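Local coordinates for YcgJ protein (Bacillus subtilis, PDB 1XXL) that is probably an S-adenosylmethionine-dependent methyltransferase, although the substrate that would receive the methyl group is not known, at residues Y95-F100 / F120-H125. Sequence-based numbering, arbitrary orientation.
Sequences YAAHHF and FLLVDH. With SO4 (sulfate ion), chain D.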
ATOM      1  N   TYR A  95      -1.526  -0.614   0.303  1.00 13.32           N
ATOM      2  CA  TYR A  95      -0.979  -0.063   1.535  1.00 13.91           C
ATOM      3  C   TYR A  95       0.190  -0.868   2.093  1.00 14.63           C
ATOM      4  O   TYR A  95       0.316  -1.061   3.297  1.00 15.71           O
ATOM      5  CB  TYR A  95      -2.089   0.149   2.588  1.00 14.08           C
ATOM      6  CG  TYR A  95      -3.162   1.140   2.151  1.00 12.84           C
ATOM      7  CD1 TYR A  95      -2.849   2.473   1.896  1.00 13.22           C
ATOM      8  CD2 TYR A  95      -4.491   0.744   2.015  1.00 14.18           C
ATOM      9  CE1 TYR A  95      -3.836   3.400   1.528  1.00 13.45           C
ATOM     10  CE2 TYR A  95      -5.499   1.664   1.621  1.00 14.13           C
ATOM     11  CZ  TYR A  95      -5.163   2.983   1.386  1.00 13.38           C
ATOM     12  OH  TYR A  95      -6.123   3.872   0.996  1.00 12.55           O
ATOM     13  N   ALA A  96       1.068  -1.328   1.206  1.00 14.57           N
ATOM     14  CA  ALA A  96       2.225  -2.112   1.622  1.00 14.19           C
ATOM     15  C   ALA A  96       3.565  -1.458   1.293  1.00 14.01           C
ATOM     16  O   ALA A  96       4.532  -1.685   1.994  1.00 14.11           O
ATOM     17  CB  ALA A  96       2.155  -3.495   0.975  1.00 14.35           C
ATOM     18  N   ALA A  97       3.633  -0.683   0.217  1.00 14.13           N
ATOM     19  CA  ALA A  97       4.921  -0.139  -0.269  1.00 14.39           C
ATOM     20  C   ALA A  97       5.685   0.693   0.759  1.00 14.32           C
ATOM     21  O   ALA A  97       6.929   0.677   0.776  1.00 13.62           O
ATOM     22  CB  ALA A  97       4.716   0.669  -1.527  1.00 13.98           C
ATOM     23  N   HIS A  98       4.957   1.418   1.606  1.00 14.20           N
ATOM     24  CA  HIS A  98       5.612   2.225   2.640  1.00 15.28           C
ATOM     25  C   HIS A  98       6.403   1.401   3.662  1.00 14.63           C
ATOM     26  O   HIS A  98       7.191   1.957   4.419  1.00 14.06           O
ATOM     27  CB  HIS A  98       4.627   3.188   3.339  1.00 15.14           C
ATOM     28  CG  HIS A  98       3.482   2.517   4.029  1.00 16.45           C
ATOM     29  ND1 HIS A  98       2.263   2.300   3.413  1.00 17.65           N
ATOM     30  CD2 HIS A  98       3.349   2.061   5.300  1.00 18.10           C
ATOM     31  CE1 HIS A  98       1.445   1.714   4.271  1.00 18.32           C
ATOM     32  NE2 HIS A  98       2.083   1.549   5.418  1.00 16.50           N
ATOM     33  N   HIS A  99       6.196   0.089   3.665  1.00 15.41           N
ATOM     34  CA  HIS A  99       6.946  -0.838   4.511  1.00 16.87           C
ATOM     35  C   HIS A  99       8.122  -1.517   3.800  1.00 17.03           C
ATOM     36  O   HIS A  99       8.868  -2.226   4.446  1.00 17.03           O
ATOM     37  CB  HIS A  99       6.029  -1.946   5.035  1.00 18.35           C
ATOM     38  CG  HIS A  99       5.041  -1.491   6.055  1.00 20.55           C
ATOM     39  ND1 HIS A  99       3.722  -1.886   6.032  1.00 26.00           N
ATOM     40  CD2 HIS A  99       5.179  -0.677   7.129  1.00 24.19           C
ATOM     41  CE1 HIS A  99       3.088  -1.335   7.056  1.00 27.57           C
ATOM     42  NE2 HIS A  99       3.949  -0.587   7.731  1.00 26.36           N
ATOM     43  N   PHE A 100       8.292  -1.319   2.493  1.00 17.10           N
ATOM     44  CA  PHE A 100       9.396  -1.952   1.758  1.00 18.09           C
ATOM     45  C   PHE A 100      10.735  -1.403   2.237  1.00 17.96           C
ATOM     46  O   PHE A 100      10.880  -0.218   2.371  1.00 18.33           O
ATOM     47  CB  PHE A 100       9.311  -1.671   0.246  1.00 18.14           C
ATOM     48  CG  PHE A 100       8.152  -2.300  -0.457  1.00 18.07           C
ATOM     49  CD1 PHE A 100       7.355  -3.252   0.143  1.00 19.11           C
ATOM     50  CD2 PHE A 100       7.873  -1.937  -1.749  1.00 19.21           C
ATOM     51  CE1 PHE A 100       6.309  -3.819  -0.554  1.00 19.13           C
ATOM     52  CE2 PHE A 100       6.827  -2.505  -2.443  1.00 19.38           C
ATOM     53  CZ  PHE A 100       6.057  -3.454  -1.842  1.00 19.70           C
ATOM     54  N   PHE A 120       0.197  -3.412 -13.013  1.00 11.53           N
ATOM     55  CA  PHE A 120       0.587  -3.236 -11.614  1.00 11.61           C
ATOM     56  C   PHE A 120      -0.359  -2.218 -10.996  1.00 11.52           C
ATOM     57  O   PHE A 120      -0.459  -1.072 -11.470  1.00 11.91           O
ATOM     58  CB  PHE A 120       2.037  -2.723 -11.524  1.00 11.85           C
ATOM     59  CG  PHE A 120       2.527  -2.450 -10.120  1.00 11.84           C
ATOM     60  CD1 PHE A 120       2.164  -3.269  -9.051  1.00 10.73           C
ATOM     61  CD2 PHE A 120       3.403  -1.396  -9.885  1.00 12.54           C
ATOM     62  CE1 PHE A 120       2.635  -3.011  -7.763  1.00 12.43           C
ATOM     63  CE2 PHE A 120       3.884  -1.146  -8.619  1.00 13.23           C
ATOM     64  CZ  PHE A 120       3.505  -1.952  -7.552  1.00 12.89           C
ATOM     65  N   LEU A 121      -1.067  -2.646  -9.960  1.00 10.67           N
ATOM     66  CA  LEU A 121      -2.049  -1.820  -9.288  1.00 10.61           C
ATOM     67  C   LEU A 121      -1.537  -1.514  -7.896  1.00 10.40           C
ATOM     68  O   LEU A 121      -1.457  -2.398  -7.033  1.00 10.32           O
ATOM     69  CB  LEU A 121      -3.404  -2.529  -9.244  1.00 10.95           C
ATOM     70  CG  LEU A 121      -3.963  -2.849 -10.628  1.00 12.30           C
ATOM     71  CD1 LEU A 121      -5.135  -3.757 -10.517  1.00 16.42           C
ATOM     72  CD2 LEU A 121      -4.367  -1.608 -11.379  1.00 14.97           C
ATOM     73  N   LEU A 122      -1.182  -0.249  -7.692  1.00  9.82           N
ATOM     74  CA  LEU A 122      -0.520   0.182  -6.490  1.00 10.25           C
ATOM     75  C   LEU A 122      -1.396   1.175  -5.758  1.00 10.01           C
ATOM     76  O   LEU A 122      -1.714   2.230  -6.305  1.00  9.21           O
ATOM     77  CB  LEU A 122       0.816   0.816  -6.889  1.00  9.72           C
ATOM     78  CG  LEU A 122       1.602   1.567  -5.845  1.00 11.16           C
ATOM     79  CD1 LEU A 122       2.108   0.607  -4.796  1.00 11.58           C
ATOM     80  CD2 LEU A 122       2.757   2.332  -6.506  1.00 12.43           C
ATOM     81  N   VAL A 123      -1.806   0.816  -4.537  1.00  9.25           N
ATOM     82  CA  VAL A 123      -2.481   1.729  -3.645  1.00  9.48           C
ATOM     83  C   VAL A 123      -1.586   1.998  -2.456  1.00  9.69           C
ATOM     84  O   VAL A 123      -1.095   1.069  -1.812  1.00  9.39           O
ATOM     85  CB  VAL A 123      -3.884   1.177  -3.146  1.00 10.01           C
ATOM     86  CG1 VAL A 123      -4.448   2.015  -1.991  1.00  9.73           C
ATOM     87  CG2 VAL A 123      -4.824   1.166  -4.279  1.00  9.78           C
ATOM     88  N   ASP A 124      -1.365   3.273  -2.179  1.00 10.20           N
ATOM     89  CA  ASP A 124      -0.717   3.646  -0.954  1.00 10.49           C
ATOM     90  C   ASP A 124      -1.041   5.087  -0.630  1.00 10.06           C
ATOM     91  O   ASP A 124      -1.589   5.815  -1.438  1.00  9.41           O
ATOM     92  CB  ASP A 124       0.816   3.404  -1.037  1.00 11.17           C
ATOM     93  CG  ASP A 124       1.431   3.021   0.320  1.00 13.03           C
ATOM     94  OD1 ASP A 124       2.623   2.639   0.317  1.00 15.11           O
ATOM     95  OD2 ASP A 124       0.744   3.115   1.380  1.00 11.29           O
ATOM     96  N   HIS A 125      -0.722   5.497   0.583  1.00 10.17           N
ATOM     97  CA  HIS A 125      -0.681   6.913   0.846  1.00 11.08           C
ATOM     98  C   HIS A 125       0.707   7.417   0.402  1.00 11.08           C
ATOM     99  O   HIS A 125       1.648   6.636   0.253  1.00 12.14           O
ATOM    100  CB  HIS A 125      -1.074   7.307   2.279  1.00 11.56           C
ATOM    101  CG  HIS A 125      -0.610   6.368   3.330  1.00 13.19           C
ATOM    102  ND1 HIS A 125       0.604   6.504   3.956  1.00 14.98           N
ATOM    103  CD2 HIS A 125      -1.209   5.288   3.887  1.00 16.88           C
ATOM    104  CE1 HIS A 125       0.745   5.537   4.848  1.00 17.24           C
ATOM    105  NE2 HIS A 125      -0.340   4.781   4.820  1.00 17.84           N
TER
HETATM  106  S   SO4 D 404      -9.607   3.058   1.423  1.00 19.87           S
HETATM  107  O1  SO4 D 404      -9.691   4.096   0.430  1.00 21.96           O
HETATM  108  O2  SO4 D 404     -10.150   1.789   0.920  1.00 17.03           O
HETATM  109  O3  SO4 D 404     -10.323   3.465   2.581  1.00 24.82           O
HETATM  110  O4  SO4 D 404      -8.262   2.943   1.860  1.00 24.69           O
HETATM  111  O   HOH W   1       1.266  -0.178  -1.418  1.00 14.06           O
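His98 reaches the carboxylate of Asp124 through ND1, which lies 2.7 Å from OD2 on that oxygen's syn lone pair, with OD2 near the plane of the imidazole. Asp124 OD1 takes two weak bonds, from His98 N at 2.9 Å and from His98 ND1 at 3.1 Å. The backbone N of His125 meets OD2 from above the carboxylate plane. OD2 thus accepts two hydrogen bonds, which with the weak ones at OD1 limit rotation of the buried carboxylate. An alanine in place of Asp124 would probably leave His98 ND1 and the His125 N-H without their acceptor and the imidazole freer to rotate. With CG between its backbone N and carbonyl carbon (chi1 37°), His125 sets its ring over one face of His98 in an offset stack, centroids 4.6 Å apart; its ND1 bonds to Glu151. Ala97 CB touches Asp124 OD1 at 3.4 Å, whereas its approach to Leu122 CD1 is looser. Tyr95 N donates to Val123 O at 2.7 Å, and a water links the same carbonyl to Ala96 N. On the partly exposed side softer contacts hold the Tyr95 ring, Val123 CG1 lying over one face 3.8 Å from its centroid in a CH-pi contact. There Tyr95 OH meets a sulfate ion in a hydrogen bond of doubtful length; His6 and His8 of the histidine tag, and Ser9 N, also hold the ion. The contact joins the loop after strand 88-94 to parallel strand 118-125, at the C-terminal end of a Rossmann-like methyltransferase sheet, beside Gly29 and Arg94 of the S-adenosylmethionine site.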